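6b protein (Agrobacterium vitis, PDB 3AQ2) disturbs plant cell proliferation, probably as a toxin with an ADP-ribosylation fold that acts on the host microRNA machinery. Local coordinates at residues 132-137 / 201-206; 66-71 / 122-127; 82-87 / 191-196; 38-43 / 60-65; 107-112 / 128-133. All blocks are in the same frame, centred on the assembly; numbering follows the deposited sequence.

In the fold
Interactions 1 and 2 meet in one mixed sheet, where strands 133-137 and 66-70 are neighbours: Phe133 N lies 2.8 Å from Val70 O, a probable hydrogen bond. Interaction 5 shares Gly132 and Phe133 with interaction 1, and its centre is about 6 Å from that of interaction 2. Interaction 3, centred about 13 Å from interaction 2, touches it through Val122 N and Ser86 O, 2.9 Å apart, and packs on strand 133-137 through Leu84, Pro85 and Tyr195. Interaction 4 lies farther off, its centre about 27 Å from that of interaction 5, but Leu65 still reaches Ile137 and Ala136. No ligand marks a pocket here, so these relations concern the framework of the fold.

Interaction 1: residues 132-137 / 201-206; sequences GFFLAI and GSCHLT
Gly201 packs against the ring of Phe134 in the tight, buried part of this contact. Its CA sits over the ring face, 3.8 Å from the Phe134 centroid, as a CH-pi contact, and its N lies over the ring centre; lacking a side chain, Gly201 can come this near. A chi1 of 67° sets Phe134 CG between its backbone N and carbonyl carbon. At the ring edge Ser202 O lies in plane and Cys203 SG adds a sulfur-aromatic contact. Strands 133-137 and 199-202, the inner two of a four-stranded mixed sheet, pair antiparallel, with Phe134 N 2.9 Å from Gly201 O. Where Gly132 and Phe133 both face Val70, a classic beta bulge, Cys203 N bonds Gly132 O at 2.8 Å. On the sheet face carrying Phe133 and Ser202 the contact opens toward solvent: Phe133, its CE2 3.7 Å from Ser202 CB, is partly exposed. The exposed His204 turns its edge toward the Phe133 face, an offset edge-to-face pair with planes at 77°.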
# COMPACT_ATOMS: atom_id res chain seq x y z
N GLY A 132 9.02 9.34 3.00
CA GLY A 132 9.23 9.51 4.44
C GLY A 132 8.11 8.94 5.29
O GLY A 132 8.28 8.81 6.51
N PHE A 133 6.96 8.64 4.67
CA PHE A 133 5.78 8.10 5.34
C PHE A 133 5.28 6.86 4.59
O PHE A 133 5.82 6.51 3.55
CB PHE A 133 4.69 9.17 5.45
CG PHE A 133 5.04 10.25 6.43
CD1 PHE A 133 6.03 11.18 6.13
CD2 PHE A 133 4.44 10.28 7.70
CE1 PHE A 133 6.41 12.15 7.08
CE2 PHE A 133 4.82 11.25 8.64
CZ PHE A 133 5.80 12.19 8.32
N PHE A 134 4.27 6.19 5.13
CA PHE A 134 3.78 4.99 4.45
C PHE A 134 2.29 4.78 4.67
O PHE A 134 1.71 5.24 5.66
CB PHE A 134 4.53 3.73 4.93
CG PHE A 134 4.26 3.36 6.38
CD1 PHE A 134 3.17 2.54 6.72
CD2 PHE A 134 5.08 3.84 7.40
CE1 PHE A 134 2.89 2.21 8.06
CE2 PHE A 134 4.83 3.51 8.75
CZ PHE A 134 3.74 2.70 9.09
N LEU A 135 1.71 4.05 3.72
CA LEU A 135 0.38 3.48 3.84
C LEU A 135 0.57 1.97 3.94
O LEU A 135 1.25 1.37 3.12
CB LEU A 135 -0.44 3.82 2.58
CG LEU A 135 -0.59 5.32 2.27
CD1 LEU A 135 -1.22 5.52 0.90
CD2 LEU A 135 -1.41 5.99 3.36
N ALA A 136 -0.01 1.36 4.97
CA ALA A 136 0.01 -0.09 5.12
C ALA A 136 -1.30 -0.65 4.57
O ALA A 136 -2.39 -0.21 4.96
CB ALA A 136 0.22 -0.47 6.58
N ILE A 137 -1.19 -1.62 3.66
CA ILE A 137 -2.36 -2.17 2.99
C ILE A 137 -2.36 -3.68 2.97
O ILE A 137 -1.31 -4.32 3.15
CB ILE A 137 -2.45 -1.68 1.51
CG1 ILE A 137 -1.22 -2.14 0.70
CG2 ILE A 137 -2.71 -0.15 1.44
CD1 ILE A 137 -1.44 -2.02 -0.82
N GLY A 201 1.68 5.70 8.68
CA GLY A 201 2.71 6.00 9.67
C GLY A 201 3.89 6.70 9.06
O GLY A 201 3.87 7.06 7.87
N SER A 202 4.90 6.91 9.90
CA SER A 202 6.15 7.55 9.50
C SER A 202 7.27 6.52 9.32
O SER A 202 7.27 5.47 9.97
CB SER A 202 6.55 8.55 10.58
OG SER A 202 7.83 9.10 10.31
N CYS A 203 8.23 6.85 8.45
CA CYS A 203 9.45 6.06 8.26
C CYS A 203 10.62 6.60 9.06
O CYS A 203 11.71 6.04 9.04
CB CYS A 203 9.83 5.99 6.77
SG CYS A 203 8.54 5.20 5.80
N HIS A 204 10.39 7.71 9.77
CA HIS A 204 11.44 8.38 10.55
C HIS A 204 11.42 7.80 11.95
O HIS A 204 10.95 8.43 12.91
CB HIS A 204 11.22 9.89 10.53
CG HIS A 204 11.17 10.45 9.15
ND1 HIS A 204 12.25 10.37 8.29
CD2 HIS A 204 10.17 11.04 8.46
CE1 HIS A 204 11.91 10.91 7.13
NE2 HIS A 204 10.66 11.33 7.21
N LEU A 205 11.96 6.58 12.05
CA LEU A 205 11.76 5.75 13.23
C LEU A 205 13.01 5.65 14.08
O LEU A 205 14.13 5.78 13.58
CB LEU A 205 11.30 4.34 12.82
CG LEU A 205 10.01 4.31 11.99
CD1 LEU A 205 9.77 2.92 11.38
CD2 LEU A 205 8.81 4.74 12.85
N THR A 206 12.79 5.41 15.37
CA THR A 206 13.86 5.22 16.32
C THR A 206 13.91 3.74 16.70
O THR A 206 12.89 3.12 16.96
CB THR A 206 13.61 6.06 17.59
OG1 THR A 206 13.36 7.43 17.22
CG2 THR A 206 14.84 6.03 18.50

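Interaction 2: residues 66-71 / 122-127; sequences TYVYVD and VNYHHG
Tyr124 approaches Tyr69 with the edge of its phenol, bringing a 3-10 turn (residues 124-126) against strand 66-70, an outermost strand of the mixed sheet. Tyr124 CG is anti to its carbonyl carbon (chi1 -60°). The carbonyl of Tyr69 lies at the edge of the Tyr124 ring, near its plane. The hydroxyl donates to this backbone group: Tyr124 OH is 2.5 Å from Tyr69 O, a short bond, with the donor tilted 19° from the carbonyl plane. Tyr124 OH also accepts from a water whose oxygen is 3.0 Å from it; that water accepts from Tyr69 N. The phenol oxygen is hydrogen-bonded to Asn87 ND2 as well. Three partners therefore grip one buried phenol oxygen. Beside this polar link Tyr69 CB packs on Tyr124 CE2 at 4.2 Å, while the phenol end of Tyr69 leads away to a hydrogen bond with Met98 O. At the start of the 3-10 segment Asn123 OD1 accepts from His125 N at 3.0 Å, an Asx turn. The valines meet differently from the tyrosines: the side chains of Val70 and Val122 cross at about a right angle and touch through one methyl each, Val70 CG1 lying 4.2 Å from Val122 CG2.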
# COMPACT_ATOMS: atom_id res chain seq x y z
N THR A 66 1.48 -5.13 3.27
CA THR A 66 2.54 -4.55 2.44
C THR A 66 2.43 -3.03 2.49
O THR A 66 1.44 -2.48 3.01
CB THR A 66 2.52 -5.08 0.98
OG1 THR A 66 1.22 -4.88 0.41
CG2 THR A 66 2.87 -6.58 0.96
N TYR A 67 3.44 -2.35 1.96
CA TYR A 67 3.62 -0.92 2.20
C TYR A 67 3.71 -0.13 0.91
O TYR A 67 4.42 -0.53 -0.02
CB TYR A 67 4.86 -0.69 3.09
CG TYR A 67 4.73 -1.48 4.38
CD1 TYR A 67 5.25 -2.76 4.51
CD2 TYR A 67 4.02 -0.95 5.46
CE1 TYR A 67 5.08 -3.49 5.69
CE2 TYR A 67 3.84 -1.66 6.63
CZ TYR A 67 4.37 -2.93 6.74
OH TYR A 67 4.21 -3.63 7.92
N VAL A 68 2.98 0.98 0.86
CA VAL A 68 3.09 1.93 -0.24
C VAL A 68 3.68 3.20 0.37
O VAL A 68 3.06 3.84 1.21
CB VAL A 68 1.73 2.21 -0.94
CG1 VAL A 68 1.89 3.30 -1.99
CG2 VAL A 68 1.19 0.93 -1.58
N TYR A 69 4.90 3.52 -0.04
CA TYR A 69 5.63 4.65 0.52
C TYR A 69 5.18 5.98 -0.09
O TYR A 69 4.95 6.07 -1.30
CB TYR A 69 7.14 4.41 0.42
CG TYR A 69 7.54 3.28 1.33
CD1 TYR A 69 7.65 1.96 0.86
CD2 TYR A 69 7.74 3.52 2.69
CE1 TYR A 69 7.99 0.92 1.73
CE2 TYR A 69 8.07 2.48 3.57
CZ TYR A 69 8.20 1.19 3.09
OH TYR A 69 8.52 0.19 3.98
N VAL A 70 5.04 7.00 0.76
CA VAL A 70 4.46 8.29 0.35
C VAL A 70 5.08 9.43 1.17
O VAL A 70 5.80 9.20 2.14
CB VAL A 70 2.91 8.31 0.54
CG1 VAL A 70 2.22 7.25 -0.32
CG2 VAL A 70 2.54 8.10 2.02
N ASP A 71 4.79 10.67 0.76
CA ASP A 71 5.15 11.85 1.56
C ASP A 71 4.05 12.11 2.61
O ASP A 71 2.99 11.48 2.56
CB ASP A 71 5.28 13.03 0.63
CG ASP A 71 4.00 13.31 -0.10
OD1 ASP A 71 3.72 12.62 -1.10
OD2 ASP A 71 3.26 14.21 0.35
N VAL A 122 2.45 9.87 -6.95
CA VAL A 122 3.68 9.89 -6.18
C VAL A 122 4.81 9.61 -7.17
O VAL A 122 4.72 8.71 -8.00
CB VAL A 122 3.64 8.79 -5.09
CG1 VAL A 122 5.04 8.51 -4.53
CG2 VAL A 122 2.70 9.21 -3.98
N ASN A 123 5.89 10.39 -7.07
CA ASN A 123 7.02 10.22 -7.96
C ASN A 123 8.29 10.23 -7.13
O ASN A 123 8.75 11.29 -6.67
CB ASN A 123 7.02 11.34 -9.01
CG ASN A 123 8.18 11.25 -9.97
OD1 ASN A 123 9.12 10.48 -9.78
ND2 ASN A 123 8.13 12.07 -11.03
N TYR A 124 8.87 9.04 -6.93
CA TYR A 124 10.02 8.89 -6.02
C TYR A 124 11.29 9.53 -6.54
O TYR A 124 12.26 9.68 -5.79
CB TYR A 124 10.27 7.41 -5.73
CG TYR A 124 9.10 6.71 -5.09
CD1 TYR A 124 8.49 5.61 -5.70
CD2 TYR A 124 8.58 7.15 -3.86
CE1 TYR A 124 7.40 4.96 -5.10
CE2 TYR A 124 7.49 6.50 -3.26
CZ TYR A 124 6.91 5.40 -3.89
OH TYR A 124 5.84 4.75 -3.28
N HIS A 125 11.29 9.93 -7.80
CA HIS A 125 12.49 10.48 -8.43
C HIS A 125 12.85 11.88 -7.92
O HIS A 125 13.97 12.35 -8.14
CB HIS A 125 12.37 10.39 -9.96
CG HIS A 125 12.34 8.97 -10.44
ND1 HIS A 125 13.45 8.33 -10.94
CD2 HIS A 125 11.35 8.04 -10.40
CE1 HIS A 125 13.14 7.08 -11.22
NE2 HIS A 125 11.88 6.87 -10.90
N HIS A 126 11.92 12.51 -7.20
CA HIS A 126 12.22 13.77 -6.52
C HIS A 126 13.05 13.63 -5.25
O HIS A 126 13.53 14.64 -4.72
CB HIS A 126 10.95 14.53 -6.23
CG HIS A 126 10.26 15.02 -7.46
ND1 HIS A 126 10.81 16.00 -8.26
CD2 HIS A 126 9.12 14.64 -8.05
CE1 HIS A 126 10.00 16.22 -9.28
NE2 HIS A 126 8.97 15.41 -9.18
N GLY A 127 13.20 12.41 -4.76
CA GLY A 127 14.09 12.17 -3.63
C GLY A 127 13.35 11.65 -2.41
O GLY A 127 12.13 11.51 -2.44
O HOH W 1 5.85 1.85 -2.34

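Interaction 3: residues 82-87 / 191-196; sequences RLLPSN and DLIHYP
A two-stranded antiparallel ladder joins strands 83-85 and 192-194, with Leu84 and Ile193 as its hydrogen-bonded pair; the axes of the two strands run at 150° and approach to 4.6 Å. At one end, Arg82, which closes helix 72-81 in a Schellman motif, offers a carbonyl held by two donors. Tyr195 N reaches Arg82 O at 2.9 Å from above the carbonyl plane, and His194 ND1 reaches Arg82 O at 3.2 Å within that plane, which helps set the rotation of the imidazole, whose NE2 has a weak hydrogen bond to Phe44 O. The Arg82 and His194 side chains lie side by side, pointing the same way, with guanidinium and ring planes 75° apart. His194 CE1 meets the guanidinium edge in its plane, 3.1 Å from Arg82 NH1. Deeper in, Leu84 CD2 sits over the centre of the Tyr195 ring, a CH-pi contact 4.0 Å from the centroid, while Tyr195 OH is hydrogen-bonded to Leu138 O. At the other end Ser86 OG donates to Asp191 OD1 at 2.6 Å, meeting the carboxylate on its anti side, and is itself bonded to Phe121 N. Leu84 also packs on Leu135, Ile137 and Val68 of the mixed sheet. A small antiparallel ladder laid against a larger sheet is consistent with the ADP-ribosylation fold, whose core is built from packed sheets.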
# COMPACT_ATOMS: atom_id res chain seq x y z
N ARG A 82 -9.48 7.08 2.48
CA ARG A 82 -9.50 5.74 1.90
C ARG A 82 -9.12 5.77 0.42
O ARG A 82 -9.86 5.29 -0.44
CB ARG A 82 -10.88 5.10 2.09
CG ARG A 82 -10.79 3.63 2.41
CD ARG A 82 -12.17 3.03 2.62
NE ARG A 82 -12.94 3.72 3.65
CZ ARG A 82 -13.99 4.49 3.41
NH1 ARG A 82 -14.43 4.67 2.17
NH2 ARG A 82 -14.62 5.07 4.42
N LEU A 83 -7.96 6.36 0.14
CA LEU A 83 -7.43 6.43 -1.22
C LEU A 83 -6.07 5.77 -1.31
O LEU A 83 -5.31 5.74 -0.34
CB LEU A 83 -7.30 7.89 -1.68
CG LEU A 83 -8.58 8.73 -1.67
CD1 LEU A 83 -8.28 10.21 -1.85
CD2 LEU A 83 -9.56 8.23 -2.73
N LEU A 84 -5.77 5.25 -2.49
CA LEU A 84 -4.43 4.76 -2.78
C LEU A 84 -3.91 5.48 -4.03
O LEU A 84 -4.63 5.57 -5.03
CB LEU A 84 -4.49 3.26 -3.00
CG LEU A 84 -3.14 2.53 -3.02
CD1 LEU A 84 -2.51 2.48 -1.61
CD2 LEU A 84 -3.32 1.14 -3.58
N PRO A 85 -2.68 6.03 -3.97
CA PRO A 85 -2.11 6.74 -5.13
C PRO A 85 -1.39 5.80 -6.09
O PRO A 85 -0.90 4.74 -5.69
CB PRO A 85 -1.07 7.66 -4.49
CG PRO A 85 -0.56 6.89 -3.32
CD PRO A 85 -1.74 6.03 -2.82
N SER A 86 -1.31 6.20 -7.36
CA SER A 86 -0.33 5.60 -8.24
C SER A 86 1.05 6.15 -7.85
O SER A 86 1.17 7.27 -7.33
CB SER A 86 -0.62 5.93 -9.71
OG SER A 86 -0.57 7.34 -9.89
N ASN A 87 2.08 5.34 -8.08
CA ASN A 87 3.46 5.79 -7.90
C ASN A 87 4.34 5.40 -9.09
O ASN A 87 5.57 5.34 -8.99
CB ASN A 87 4.05 5.27 -6.58
CG ASN A 87 3.94 3.77 -6.44
OD1 ASN A 87 3.63 3.07 -7.41
ND2 ASN A 87 4.21 3.26 -5.22
N ASP A 191 -5.03 7.86 -11.00
CA ASP A 191 -3.85 8.13 -10.17
C ASP A 191 -4.18 8.26 -8.69
O ASP A 191 -3.29 8.29 -7.84
CB ASP A 191 -3.10 9.34 -10.70
CG ASP A 191 -2.46 9.07 -12.05
OD1 ASP A 191 -1.64 8.12 -12.15
OD2 ASP A 191 -2.79 9.78 -13.01
N LEU A 192 -5.48 8.33 -8.38
CA LEU A 192 -5.98 8.16 -7.01
C LEU A 192 -7.24 7.31 -7.07
O LEU A 192 -8.24 7.71 -7.69
CB LEU A 192 -6.32 9.50 -6.35
CG LEU A 192 -5.24 10.44 -5.82
CD1 LEU A 192 -5.92 11.70 -5.32
CD2 LEU A 192 -4.41 9.81 -4.71
N ILE A 193 -7.19 6.15 -6.43
CA ILE A 193 -8.33 5.24 -6.40
C ILE A 193 -8.90 5.09 -5.00
O ILE A 193 -8.19 5.27 -4.01
CB ILE A 193 -7.96 3.84 -6.98
CG1 ILE A 193 -6.86 3.15 -6.17
CG2 ILE A 193 -7.53 3.98 -8.46
CD1 ILE A 193 -6.64 1.68 -6.53
N HIS A 194 -10.18 4.79 -4.91
CA HIS A 194 -10.78 4.40 -3.64
C HIS A 194 -10.24 3.02 -3.24
O HIS A 194 -10.39 2.05 -3.99
CB HIS A 194 -12.30 4.38 -3.79
CG HIS A 194 -13.03 3.76 -2.64
ND1 HIS A 194 -12.71 4.01 -1.32
CD2 HIS A 194 -14.12 2.96 -2.62
CE1 HIS A 194 -13.54 3.35 -0.54
NE2 HIS A 194 -14.40 2.69 -1.30
N TYR A 195 -9.62 2.93 -2.06
CA TYR A 195 -8.96 1.69 -1.64
C TYR A 195 -8.79 1.67 -0.12
O TYR A 195 -8.40 2.68 0.46
CB TYR A 195 -7.59 1.59 -2.32
CG TYR A 195 -6.96 0.22 -2.26
CD1 TYR A 195 -7.10 -0.67 -3.34
CD2 TYR A 195 -6.23 -0.19 -1.14
CE1 TYR A 195 -6.53 -1.94 -3.29
CE2 TYR A 195 -5.66 -1.46 -1.08
CZ TYR A 195 -5.81 -2.33 -2.16
OH TYR A 195 -5.24 -3.58 -2.11
N PRO A 196 -9.08 0.52 0.53
CA PRO A 196 -9.00 0.51 1.99
C PRO A 196 -7.56 0.59 2.48
O PRO A 196 -6.68 -0.10 1.96
CB PRO A 196 -9.59 -0.86 2.38
CG PRO A 196 -10.35 -1.32 1.14
CD PRO A 196 -9.53 -0.79 0.01

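Interaction 4: residues 38-43 / 60-65; sequences LSQLVY and LSDQRL
Ser61 OG donates to Ser39 O at 2.6 Å, and this short bond ties the loop after strand 58-60 to the turn that leaves helix 20-38. The two-stranded antiparallel ladder of strands 41-43 and 58-60 begins right there, with Leu41 and Leu60 as a non-hydrogen-bonded pair. Ser61 OG stands between its own backbone N and carbonyl carbon (chi1 57°), a placement that faces it to the Ser39 carbonyl; the donor is tilted 23° from the carbonyl plane. With the short bond comes a tight approach, Ser61 OG lying 2.9 Å from Gln40 CA. One residue along, Ser61 N donates to Gln40 O at 3.1 Å, nearly straight at 174°, from above the carbonyl plane. Together the two bonds fasten Ser61, through side chain and main chain, to successive carbonyls. On the outer side the contact is slighter: Asp62 OD2 lies 3.5 Å from Gln40 CB, and Asp62 OD1 finds its stronger partner in a salt bridge to Arg35 NH1, on helix 20-38. Ser39 takes positive phi as the helix ends and builds an ST turn, its OG accepting from Leu41 N at 3.1 Å. That hydroxyl donates in turn to Leu38 O, 2.7 Å away, in the carbonyl plane and on a lone pair.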
# COMPACT_ATOMS: atom_id res chain seq x y z
N LEU A 38 -13.77 -7.42 8.89
CA LEU A 38 -14.12 -7.33 7.46
C LEU A 38 -14.08 -8.64 6.66
O LEU A 38 -14.49 -8.67 5.50
CB LEU A 38 -13.25 -6.27 6.77
CG LEU A 38 -13.27 -4.84 7.31
CD1 LEU A 38 -12.29 -3.98 6.54
CD2 LEU A 38 -14.65 -4.22 7.24
N SER A 39 -13.57 -9.71 7.29
CA SER A 39 -13.46 -11.06 6.71
C SER A 39 -12.22 -11.26 5.84
O SER A 39 -11.49 -10.32 5.56
CB SER A 39 -14.73 -11.46 5.94
OG SER A 39 -14.60 -11.15 4.56
N GLN A 40 -12.04 -12.50 5.40
CA GLN A 40 -10.91 -12.90 4.55
C GLN A 40 -11.02 -12.37 3.12
O GLN A 40 -10.03 -12.32 2.40
CB GLN A 40 -10.76 -14.43 4.54
CG GLN A 40 -11.86 -15.19 3.79
CD GLN A 40 -12.99 -15.69 4.69
OE1 GLN A 40 -13.48 -16.80 4.51
NE2 GLN A 40 -13.40 -14.87 5.65
N LEU A 41 -12.24 -12.00 2.73
CA LEU A 41 -12.52 -11.54 1.38
C LEU A 41 -13.24 -10.20 1.46
O LEU A 41 -14.39 -10.15 1.91
CB LEU A 41 -13.40 -12.57 0.66
CG LEU A 41 -13.52 -12.52 -0.87
CD1 LEU A 41 -14.11 -11.22 -1.35
CD2 LEU A 41 -12.19 -12.76 -1.54
N VAL A 42 -12.59 -9.14 1.01
CA VAL A 42 -13.11 -7.79 1.20
C VAL A 42 -13.32 -7.06 -0.13
O VAL A 42 -12.36 -6.63 -0.76
CB VAL A 42 -12.18 -6.94 2.11
CG1 VAL A 42 -12.79 -5.58 2.40
CG2 VAL A 42 -11.90 -7.67 3.43
N TYR A 43 -14.59 -6.92 -0.54
CA TYR A 43 -14.95 -5.99 -1.61
C TYR A 43 -15.10 -4.61 -0.99
O TYR A 43 -15.36 -4.49 0.21
CB TYR A 43 -16.23 -6.42 -2.31
CG TYR A 43 -16.01 -7.61 -3.21
CD1 TYR A 43 -16.11 -8.91 -2.71
CD2 TYR A 43 -15.65 -7.45 -4.55
CE1 TYR A 43 -15.90 -10.01 -3.52
CE2 TYR A 43 -15.44 -8.56 -5.37
CZ TYR A 43 -15.56 -9.83 -4.84
OH TYR A 43 -15.35 -10.96 -5.61
N LEU A 60 -7.52 -9.69 -0.29
CA LEU A 60 -7.24 -10.97 0.34
C LEU A 60 -6.59 -10.62 1.67
O LEU A 60 -5.45 -10.17 1.71
CB LEU A 60 -6.28 -11.78 -0.55
CG LEU A 60 -6.66 -12.12 -2.00
CD1 LEU A 60 -6.67 -10.89 -2.90
CD2 LEU A 60 -5.69 -13.14 -2.58
N SER A 61 -7.33 -10.78 2.76
CA SER A 61 -6.86 -10.29 4.06
C SER A 61 -6.10 -11.35 4.87
O SER A 61 -5.54 -11.03 5.92
CB SER A 61 -8.02 -9.75 4.87
OG SER A 61 -9.00 -10.75 5.03
N ASP A 62 -6.09 -12.59 4.38
CA ASP A 62 -5.24 -13.66 4.93
C ASP A 62 -3.83 -13.58 4.36
O ASP A 62 -3.29 -14.58 3.84
CB ASP A 62 -5.82 -15.03 4.62
CG ASP A 62 -7.03 -15.37 5.46
OD1 ASP A 62 -7.19 -14.79 6.56
OD2 ASP A 62 -7.81 -16.24 5.03
N GLN A 63 -3.23 -12.40 4.43
CA GLN A 63 -1.84 -12.25 4.07
C GLN A 63 -1.27 -11.14 4.93
O GLN A 63 -2.02 -10.46 5.63
CB GLN A 63 -1.67 -11.94 2.58
CG GLN A 63 -2.22 -10.58 2.13
CD GLN A 63 -2.09 -10.35 0.63
OE1 GLN A 63 -3.08 -10.01 -0.04
NE2 GLN A 63 -0.88 -10.53 0.10
N ARG A 64 0.04 -10.98 4.90
CA ARG A 64 0.70 -9.94 5.67
C ARG A 64 0.47 -8.59 5.01
O ARG A 64 0.16 -8.50 3.82
CB ARG A 64 2.20 -10.22 5.78
CG ARG A 64 2.51 -11.52 6.50
CD ARG A 64 3.99 -11.81 6.53
NE ARG A 64 4.54 -11.99 5.19
CZ ARG A 64 5.79 -12.35 4.93
NH1 ARG A 64 6.64 -12.60 5.92
NH2 ARG A 64 6.19 -12.48 3.67
N LEU A 65 0.64 -7.53 5.79
CA LEU A 65 0.61 -6.18 5.26
C LEU A 65 1.75 -5.95 4.27
O LEU A 65 2.85 -6.51 4.42
CB LEU A 65 0.75 -5.16 6.40
CG LEU A 65 -0.36 -5.13 7.45
CD1 LEU A 65 0.03 -4.18 8.57
CD2 LEU A 65 -1.71 -4.72 6.84

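Interaction 5: residues 107-112 / 128-133; sequences EMNAIL and PSTNGF
Asn109, with CG anti to its backbone N (chi1 -173°), and Asn131, with CG in the crowded position between N and carbonyl carbon (chi1 60°), have their CG atoms, and with them their amides, brought near each other between helix 105-115 and the 3-10 turn at 128-130. The contact thus packs the helix against the turn leading into strand 133-137 of the mixed sheet. The side chains cross at about a right angle, yet the amide planes are nearly coplanar, 8° apart. Asn131 OD1 lies close against the aliphatic part of its partner, 3.1 Å from Asn109 CB. The other amide atom of Asn131, ND2, has its own partner, Pro105 O, at the start of the same helix, in a hydrogen bond, and passes 3.9 Å from Met108 CB. Leucine packing completes that flank, as Leu112 CD1 rests 3.6 Å from Asn131 CB. Asn131 is thereby bordered by residues from successive turns of the helix. Across the other flank Pro128 crosses Asn109 at about a right angle, with its CA 3.8 Å from Asn109 CB. Thr130 OG1 bonds back to Gly127 O, and the turn itself is closed by Asn131 N on Pro128 O at 3.1 Å.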
# COMPACT_ATOMS: atom_id res chain seq x y z
N GLU A 107 17.92 5.06 1.55
CA GLU A 107 18.20 3.79 0.87
C GLU A 107 16.95 3.29 0.18
O GLU A 107 16.98 2.89 -0.99
CB GLU A 107 18.69 2.74 1.86
CG GLU A 107 20.02 3.12 2.50
CD GLU A 107 20.36 2.24 3.69
OE1 GLU A 107 19.44 1.79 4.41
OE2 GLU A 107 21.57 2.02 3.91
N MET A 108 15.82 3.34 0.89
CA MET A 108 14.55 2.92 0.30
C MET A 108 14.23 3.75 -0.94
O MET A 108 13.75 3.21 -1.94
CB MET A 108 13.42 3.02 1.32
CG MET A 108 12.03 2.64 0.77
SD MET A 108 11.94 0.99 0.03
CE MET A 108 12.33 0.10 1.51
N ASN A 109 14.52 5.04 -0.90
CA ASN A 109 14.24 5.88 -2.05
C ASN A 109 15.03 5.43 -3.28
O ASN A 109 14.50 5.44 -4.39
CB ASN A 109 14.52 7.35 -1.77
CG ASN A 109 14.08 8.23 -2.91
OD1 ASN A 109 12.87 8.43 -3.15
ND2 ASN A 109 15.04 8.74 -3.64
N ALA A 110 16.28 5.01 -3.08
CA ALA A 110 17.09 4.50 -4.19
C ALA A 110 16.45 3.26 -4.84
O ALA A 110 16.41 3.13 -6.07
CB ALA A 110 18.52 4.19 -3.74
N ILE A 111 15.95 2.35 -4.00
CA ILE A 111 15.31 1.14 -4.52
C ILE A 111 13.98 1.48 -5.22
O ILE A 111 13.68 0.93 -6.30
CB ILE A 111 15.11 0.11 -3.40
CG1 ILE A 111 16.49 -0.32 -2.86
CG2 ILE A 111 14.34 -1.12 -3.91
CD1 ILE A 111 16.40 -1.33 -1.71
N LEU A 112 13.22 2.39 -4.62
CA LEU A 112 11.95 2.84 -5.21
C LEU A 112 12.12 3.49 -6.58
O LEU A 112 11.31 3.27 -7.49
CB LEU A 112 11.22 3.78 -4.26
CG LEU A 112 10.61 3.11 -3.02
CD1 LEU A 112 10.25 4.16 -1.99
CD2 LEU A 112 9.38 2.23 -3.41
N PRO A 128 14.09 11.40 -1.31
CA PRO A 128 13.56 10.69 -0.14
C PRO A 128 12.38 11.32 0.58
O PRO A 128 11.71 10.62 1.33
CB PRO A 128 14.78 10.59 0.80
CG PRO A 128 15.97 10.80 -0.08
CD PRO A 128 15.50 11.77 -1.14
N SER A 129 12.12 12.61 0.38
CA SER A 129 10.92 13.21 1.01
C SER A 129 9.65 12.50 0.50
O SER A 129 8.62 12.46 1.20
CB SER A 129 10.84 14.71 0.74
OG SER A 129 10.57 14.96 -0.63
N THR A 130 9.74 11.91 -0.69
CA THR A 130 8.58 11.25 -1.29
C THR A 130 8.24 9.88 -0.67
O THR A 130 7.20 9.29 -0.99
CB THR A 130 8.79 11.04 -2.80
OG1 THR A 130 9.89 10.16 -3.00
CG2 THR A 130 9.06 12.38 -3.50
N ASN A 131 9.11 9.38 0.21
CA ASN A 131 8.87 8.11 0.89
C ASN A 131 9.12 8.14 2.40
O ASN A 131 9.38 7.11 3.01
CB ASN A 131 9.63 6.95 0.22
CG ASN A 131 11.15 7.16 0.22
OD1 ASN A 131 11.67 7.80 -0.68
ND2 ASN A 131 11.85 6.59 1.21
N GLY A 132 9.02 9.34 3.00
CA GLY A 132 9.23 9.51 4.44
C GLY A 132 8.11 8.94 5.29
O GLY A 132 8.28 8.81 6.51
N PHE A 133 6.96 8.64 4.67
CA PHE A 133 5.78 8.10 5.34
C PHE A 133 5.28 6.86 4.59
O PHE A 133 5.82 6.51 3.55
CB PHE A 133 4.69 9.17 5.45
CG PHE A 133 5.04 10.25 6.43
CD1 PHE A 133 6.03 11.18 6.13
CD2 PHE A 133 4.44 10.28 7.70
CE1 PHE A 133 6.41 12.15 7.08
CE2 PHE A 133 4.82 11.25 8.64
CZ PHE A 133 5.80 12.19 8.32